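Local coordinates for protein nitrophorin Cim l NP (Cimex lectularius, PDB 2IMQ) that carries nitric oxide on a cysteine-ligated heme b and delivers it to the host during blood feeding, causing vasodilation, at residues A[22-28]-A[263-268]; A[10-16]-A[269-275]. All coordinates share one frame. Numbering follows the deposited sequence.

How the contacts relate
Both contacts lie beside the heme in a beta-sandwich of the DNase I-like family, and their centres are 9 Å apart. Contact 2 pairs 10-16, part of the first strand, with 269-275, a loop that runs into the last strand at Val274. Contact 1 packs the segment that follows the first strand (22-28) on the loop that precedes the last (263-268), so in sequence both its segments fall between those of contact 2. Leu263 N approaches Pro273 O at 2.8 Å, a probable hydrogen bond, and Val12 CG2 packs on Leu28 O at 3.5 Å. Both contacts reach the heme pocket: contact 1 through Pro22, about 7 Å between side chains from the iron ligand Cys60, contact 2 through Trp14 and Ser16.

Contact 1: residues A[22-28]-A[263-268]; sequences PTNLEEL and LTNYKQ
A type I beta turn, Leu263 to Tyr266, packs against a short helix start in this DNase I-like fold. Tyr266 N hydrogen-bonds to Leu263 O at 3.2 Å to close the turn. Segment 22-28 is extended at Pro22 and becomes weakly helical at 26-28. The backbones stay apart: the nearest CA atoms, of Leu28 and Leu263, are 7.3 Å from each other. Tyr266 bridges the gap. Its ring (chi1 m, chi2 90°) is the knob, and Pro22, Asn24, Glu27 and Leu28 line the hollow. Leu28 (chi1 t, chi2 p) sets CD1 over one ring face, 4.2 Å from the centroid, a CH-pi contact. Pro22 CG touches Tyr266 CE2 at 3.9 Å, and Pro22 CB meets Gln268 OE1 at 3.7 Å. Pro22 also touches the heme, so this packing joins the loop to the pocket wall. Leu263 CD1 fits beside Leu28, 3.7 Å from Leu28 CA. Glu27 is extended, with chi1 and chi2 both t, and Asn265 ND2 donates to Glu27 OE1 at 2.7 Å. At the bottom of the hollow, Leu28 N gives a weak hydrogen bond to Tyr266 OH at 2.9 Å, and Tyr266 OH donates to Asn24 O at 2.6 Å.

Contact 2: residues A[10-16]-A[269-275]; sequences HTVSWNS and TEHRPVL. With HEM (protoporphyrin IX containing Fe), chain B.
Strand 10-16 runs antiparallel to 269-275, their end-to-end directions 168° apart. Val12 and Leu275 form a non-hydrogen-bonded pair, with CA atoms 4.5 Å apart. Ser13 and Val274 form the hydrogen-bonded pair: Ser13 N to Val274 O 3.1 Å, Val274 N to Ser13 O 3.0 Å. Residues 269-273, which lead into the strand at Val274, are loop, and here Trp14 and Asn15 pack on it. Trp14 takes chi1 t and chi2 4°, which brings its NE1 to His271 O at 3.0 Å, a hydrogen bond. Pro273 lies over the indole face, its CD 3.9 Å from the centroid of the five-membered ring. Asn15, at the centre of an inverse gamma turn, takes chi1 t and sets CB over the His271 imidazole, 3.6 Å from the ring centroid. His271 (chi1 m) hydrogen-bonds to Thr242 through ND1, and Asn15 ND2 to Asp171. Val12 (chi1 p) turns CG2 to Pro273 CB at 4.2 Å, while Leu275 (chi1 t, chi2 p) brings CD1 to Val12 CB at 4.3 Å. Water 1 joins Thr11 OG1 (2.7 Å) to Val274 O (3.0 Å). Trp14 CZ3 reaches HEM CBB at 3.4 Å. Here the first and last strands pair in one sheet of the DNase I-like beta-sandwich, beside the heme pocket.

Contact 1: residues A[22-28]-A[263-268]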
# COMPACT_ATOMS: atom_id res chain seq x y z
N PRO A 22 -12.33 2.83 9.65
CA PRO A 22 -13.16 1.94 10.45
C PRO A 22 -12.68 1.95 11.89
O PRO A 22 -11.58 2.43 12.19
CB PRO A 22 -12.97 0.57 9.78
CG PRO A 22 -11.72 0.65 9.10
CD PRO A 22 -11.46 2.08 8.72
N THR A 23 -13.52 1.47 12.78
CA THR A 23 -13.19 1.44 14.19
C THR A 23 -12.64 0.06 14.58
O THR A 23 -11.94 -0.03 15.58
CB THR A 23 -14.44 1.87 15.00
OG1 THR A 23 -14.09 2.23 16.34
CG2 THR A 23 -15.46 0.78 15.11
N ASN A 24 -12.94 -0.98 13.78
CA ASN A 24 -12.40 -2.32 13.99
C ASN A 24 -11.09 -2.50 13.18
O ASN A 24 -11.11 -2.71 11.98
CB ASN A 24 -13.48 -3.42 13.80
CG ASN A 24 -13.56 -4.03 12.41
OD1 ASN A 24 -14.23 -3.50 11.54
ND2 ASN A 24 -12.85 -5.16 12.22
N LEU A 25 -9.96 -2.36 13.85
CA LEU A 25 -8.67 -2.13 13.18
C LEU A 25 -7.75 -3.31 13.28
O LEU A 25 -6.81 -3.43 12.51
CB LEU A 25 -8.01 -0.89 13.75
CG LEU A 25 -8.71 0.46 13.57
CD1 LEU A 25 -7.93 1.51 14.32
CD2 LEU A 25 -8.87 0.84 12.10
N GLU A 26 -7.96 -4.20 14.24
CA GLU A 26 -7.12 -5.36 14.36
C GLU A 26 -7.12 -6.21 13.12
O GLU A 26 -6.08 -6.65 12.67
CB GLU A 26 -7.52 -6.23 15.58
CG GLU A 26 -7.12 -5.65 16.91
CD GLU A 26 -7.04 -6.68 18.02
OE1 GLU A 26 -7.64 -7.74 17.85
OE2 GLU A 26 -6.34 -6.43 19.04
N GLU A 27 -8.29 -6.44 12.55
CA GLU A 27 -8.38 -7.20 11.35
C GLU A 27 -7.66 -6.50 10.17
O GLU A 27 -6.93 -7.14 9.42
CB GLU A 27 -9.83 -7.42 10.99
CG GLU A 27 -10.06 -8.30 9.79
CD GLU A 27 -11.54 -8.52 9.49
OE1 GLU A 27 -11.82 -9.28 8.56
OE2 GLU A 27 -12.41 -7.94 10.17
N LEU A 28 -7.88 -5.19 10.05
CA LEU A 28 -7.29 -4.39 9.00
C LEU A 28 -5.77 -4.50 8.99
O LEU A 28 -5.14 -4.51 7.94
CB LEU A 28 -7.72 -2.93 9.19
CG LEU A 28 -7.32 -2.02 8.06
CD1 LEU A 28 -8.11 -2.26 6.81
CD2 LEU A 28 -7.41 -0.57 8.44
N LEU A 263 -9.20 -7.94 2.12
CA LEU A 263 -10.01 -8.09 3.32
C LEU A 263 -11.44 -7.78 3.00
O LEU A 263 -11.95 -6.66 3.06
CB LEU A 263 -9.49 -7.18 4.40
CG LEU A 263 -8.03 -7.33 4.75
CD1 LEU A 263 -7.69 -6.33 5.84
CD2 LEU A 263 -7.67 -8.74 5.16
N THR A 264 -12.13 -8.85 2.63
CA THR A 264 -13.46 -8.73 2.06
C THR A 264 -14.51 -8.34 3.13
O THR A 264 -15.57 -7.86 2.77
CB THR A 264 -13.82 -9.99 1.27
OG1 THR A 264 -13.60 -11.16 2.05
CG2 THR A 264 -12.85 -10.15 0.04
N ASN A 265 -14.17 -8.44 4.43
CA ASN A 265 -15.08 -7.97 5.52
C ASN A 265 -15.22 -6.47 5.63
O ASN A 265 -16.12 -5.96 6.29
CB ASN A 265 -14.61 -8.52 6.87
CG ASN A 265 -14.86 -9.99 7.01
OD1 ASN A 265 -15.81 -10.52 6.40
ND2 ASN A 265 -14.04 -10.66 7.80
N TYR A 266 -14.27 -5.73 5.03
CA TYR A 266 -14.38 -4.29 4.93
C TYR A 266 -15.06 -3.91 3.63
O TYR A 266 -14.37 -3.64 2.62
CB TYR A 266 -12.98 -3.65 5.06
CG TYR A 266 -12.36 -3.87 6.42
CD1 TYR A 266 -11.59 -4.96 6.69
CD2 TYR A 266 -12.60 -2.97 7.46
CE1 TYR A 266 -11.03 -5.18 7.95
CE2 TYR A 266 -12.04 -3.17 8.72
CZ TYR A 266 -11.28 -4.27 8.98
OH TYR A 266 -10.69 -4.52 10.21
N LYS A 267 -16.41 -3.92 3.63
CA LYS A 267 -17.21 -3.69 2.43
C LYS A 267 -17.72 -2.30 2.25
O LYS A 267 -18.51 -2.02 1.33
CB LYS A 267 -18.44 -4.61 2.39
CG LYS A 267 -18.13 -6.05 2.52
CD LYS A 267 -19.36 -6.93 2.35
CE LYS A 267 -19.10 -8.29 2.96
NZ LYS A 267 -18.02 -9.04 2.25
N GLN A 268 -17.27 -1.39 3.10
CA GLN A 268 -17.86 -0.07 3.19
C GLN A 268 -17.70 0.69 1.91
O GLN A 268 -18.40 1.69 1.67
CB GLN A 268 -17.19 0.75 4.31
CG GLN A 268 -17.30 0.15 5.69
CD GLN A 268 -16.03 -0.50 6.16
OE1 GLN A 268 -15.48 -0.13 7.18
NE2 GLN A 268 -15.57 -1.45 5.43

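Contact 2: residues A[10-16]-A[269-275]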
# COMPACT_ATOMS: atom_id res chain seq x y z
N HIS A 10 3.83 -5.96 8.31
CA HIS A 10 2.46 -5.95 7.74
C HIS A 10 2.25 -4.64 7.04
O HIS A 10 2.59 -3.58 7.58
CB HIS A 10 1.39 -6.10 8.84
CG HIS A 10 1.34 -7.47 9.45
ND1 HIS A 10 0.28 -7.88 10.25
CD2 HIS A 10 2.20 -8.52 9.38
CE1 HIS A 10 0.51 -9.12 10.65
NE2 HIS A 10 1.68 -9.52 10.16
N THR A 11 1.69 -4.70 5.86
CA THR A 11 1.24 -3.51 5.15
C THR A 11 -0.21 -3.63 4.82
O THR A 11 -0.70 -4.72 4.51
CB THR A 11 2.06 -3.30 3.84
OG1 THR A 11 1.82 -4.36 2.91
CG2 THR A 11 3.56 -3.26 4.13
N VAL A 12 -0.91 -2.51 4.86
CA VAL A 12 -2.25 -2.46 4.35
C VAL A 12 -2.46 -1.21 3.55
O VAL A 12 -2.02 -0.14 3.97
CB VAL A 12 -3.31 -2.63 5.49
CG1 VAL A 12 -3.27 -1.48 6.49
CG2 VAL A 12 -4.69 -2.80 4.95
N SER A 13 -3.13 -1.35 2.42
CA SER A 13 -3.54 -0.16 1.76
C SER A 13 -5.00 -0.26 1.34
O SER A 13 -5.57 -1.37 1.13
CB SER A 13 -2.67 0.15 0.59
OG SER A 13 -2.96 -0.63 -0.54
N TRP A 14 -5.59 0.91 1.18
CA TRP A 14 -7.00 1.00 0.85
C TRP A 14 -7.25 2.27 0.11
O TRP A 14 -6.98 3.37 0.60
CB TRP A 14 -7.78 0.99 2.14
CG TRP A 14 -9.23 0.77 2.03
CD1 TRP A 14 -9.98 0.49 0.91
CD2 TRP A 14 -10.10 0.66 3.13
NE1 TRP A 14 -11.29 0.31 1.28
CE2 TRP A 14 -11.39 0.41 2.65
CE3 TRP A 14 -9.92 0.79 4.51
CZ2 TRP A 14 -12.47 0.26 3.50
CZ3 TRP A 14 -10.99 0.66 5.32
CH2 TRP A 14 -12.23 0.38 4.83
N ASN A 15 -7.81 2.14 -1.07
CA ASN A 15 -8.38 3.29 -1.77
C ASN A 15 -9.76 3.49 -1.16
O ASN A 15 -10.78 2.87 -1.56
CB ASN A 15 -8.41 3.04 -3.28
CG ASN A 15 -8.79 4.27 -4.03
OD1 ASN A 15 -9.43 5.12 -3.45
ND2 ASN A 15 -8.39 4.41 -5.30
N SER A 16 -9.75 4.30 -0.13
CA SER A 16 -10.91 4.48 0.73
C SER A 16 -11.77 5.67 0.34
O SER A 16 -12.93 5.80 0.80
CB SER A 16 -10.39 4.61 2.18
OG SER A 16 -9.43 5.62 2.22
N THR A 269 -16.76 0.28 1.05
CA THR A 269 -16.57 1.06 -0.15
C THR A 269 -16.40 0.18 -1.40
O THR A 269 -16.52 -1.01 -1.34
CB THR A 269 -15.44 2.06 0.04
OG1 THR A 269 -15.59 3.14 -0.87
CG2 THR A 269 -14.07 1.49 -0.29
N GLU A 270 -16.16 0.84 -2.50
CA GLU A 270 -16.04 0.20 -3.79
C GLU A 270 -14.75 -0.64 -3.97
O GLU A 270 -14.69 -1.47 -4.87
CB GLU A 270 -15.99 1.27 -4.86
CG GLU A 270 -17.11 2.26 -5.02
CD GLU A 270 -16.72 3.16 -6.19
OE1 GLU A 270 -15.52 3.55 -6.32
OE2 GLU A 270 -17.60 3.44 -7.01
N HIS A 271 -13.72 -0.32 -3.19
CA HIS A 271 -12.48 -1.10 -3.16
C HIS A 271 -12.38 -1.82 -1.85
O HIS A 271 -12.80 -1.31 -0.79
CB HIS A 271 -11.27 -0.18 -3.18
CG HIS A 271 -11.15 0.71 -4.35
ND1 HIS A 271 -10.22 0.49 -5.36
CD2 HIS A 271 -11.73 1.90 -4.61
CE1 HIS A 271 -10.28 1.50 -6.21
NE2 HIS A 271 -11.19 2.37 -5.77
N ARG A 272 -11.73 -2.95 -1.83
CA ARG A 272 -11.45 -3.68 -0.61
C ARG A 272 -9.99 -3.48 -0.23
O ARG A 272 -9.11 -3.52 -1.09
CB ARG A 272 -11.72 -5.17 -0.80
CG ARG A 272 -13.15 -5.48 -1.28
CD ARG A 272 -14.17 -5.14 -0.23
NE ARG A 272 -15.31 -4.31 -0.64
CZ ARG A 272 -16.51 -4.75 -0.96
NH1 ARG A 272 -16.79 -6.06 -1.01
NH2 ARG A 272 -17.47 -3.87 -1.23
N PRO A 273 -9.71 -3.35 1.07
CA PRO A 273 -8.32 -3.21 1.53
C PRO A 273 -7.51 -4.44 1.25
O PRO A 273 -8.06 -5.56 1.20
CB PRO A 273 -8.44 -2.95 3.04
CG PRO A 273 -9.83 -3.10 3.38
CD PRO A 273 -10.65 -3.32 2.20
N VAL A 274 -6.20 -4.26 1.09
CA VAL A 274 -5.30 -5.32 0.82
C VAL A 274 -4.22 -5.37 1.86
O VAL A 274 -3.52 -4.37 2.08
CB VAL A 274 -4.74 -5.20 -0.61
CG1 VAL A 274 -3.65 -6.21 -0.86
CG2 VAL A 274 -5.81 -5.46 -1.65
N LEU A 275 -4.07 -6.53 2.50
CA LEU A 275 -3.15 -6.76 3.57
C LEU A 275 -2.05 -7.73 3.14
O LEU A 275 -2.35 -8.84 2.67
CB LEU A 275 -3.93 -7.38 4.74
CG LEU A 275 -3.14 -7.85 5.94
CD1 LEU A 275 -2.38 -6.68 6.63
CD2 LEU A 275 -4.06 -8.49 6.90
CHA HEM B . -4.36 10.18 10.60
CHB HEM B . -5.81 5.97 8.69
CHC HEM B . -9.51 8.22 6.58
CHD HEM B . -7.96 12.44 8.16
C1A HEM B . -4.43 8.85 10.31
C2A HEM B . -3.55 7.82 10.80
C3A HEM B . -3.95 6.66 10.23
C4A HEM B . -5.10 6.92 9.40
CMA HEM B . -3.34 5.29 10.47
CAA HEM B . -2.37 7.97 11.79
CBA HEM B . -3.00 7.61 13.16
CGA HEM B . -2.00 7.79 14.30
O1A HEM B . -1.79 8.92 14.72
O2A HEM B . -1.47 6.78 14.83
C1B HEM B . -6.94 6.23 7.97
C2B HEM B . -7.72 5.23 7.28
C3B HEM B . -8.75 5.83 6.69
C4B HEM B . -8.66 7.24 7.01
CMB HEM B . -7.26 3.82 7.34
CAB HEM B . -9.85 5.24 5.83
CBB HEM B . -10.15 3.93 5.89
C1C HEM B . -9.49 9.56 6.83
C2C HEM B . -10.38 10.56 6.30
C3C HEM B . -9.97 11.72 6.81
C4C HEM B . -8.76 11.51 7.53
CMC HEM B . -11.67 10.32 5.51
CAC HEM B . -10.61 13.08 6.58
CBC HEM B . -10.74 13.61 5.36
C1D HEM B . -6.83 12.21 8.91
C2D HEM B . -6.02 13.26 9.48
C3D HEM B . -4.94 12.57 10.25
C4D HEM B . -5.15 11.16 10.07
CMD HEM B . -6.24 14.76 9.36
CAD HEM B . -3.83 13.31 11.01
CBD HEM B . -4.51 13.97 12.20
CGD HEM B . -3.49 14.44 13.19
O1D HEM B . -3.93 15.02 14.24
O2D HEM B . -2.27 14.22 12.93
NA HEM B . -5.38 8.29 9.47
NB HEM B . -7.53 7.44 7.77
NC HEM B . -8.50 10.18 7.54
ND HEM B . -6.27 10.99 9.27
FE HEM B . -7.01 9.22 8.63
O HOH W 1 -0.57 -4.09 1.60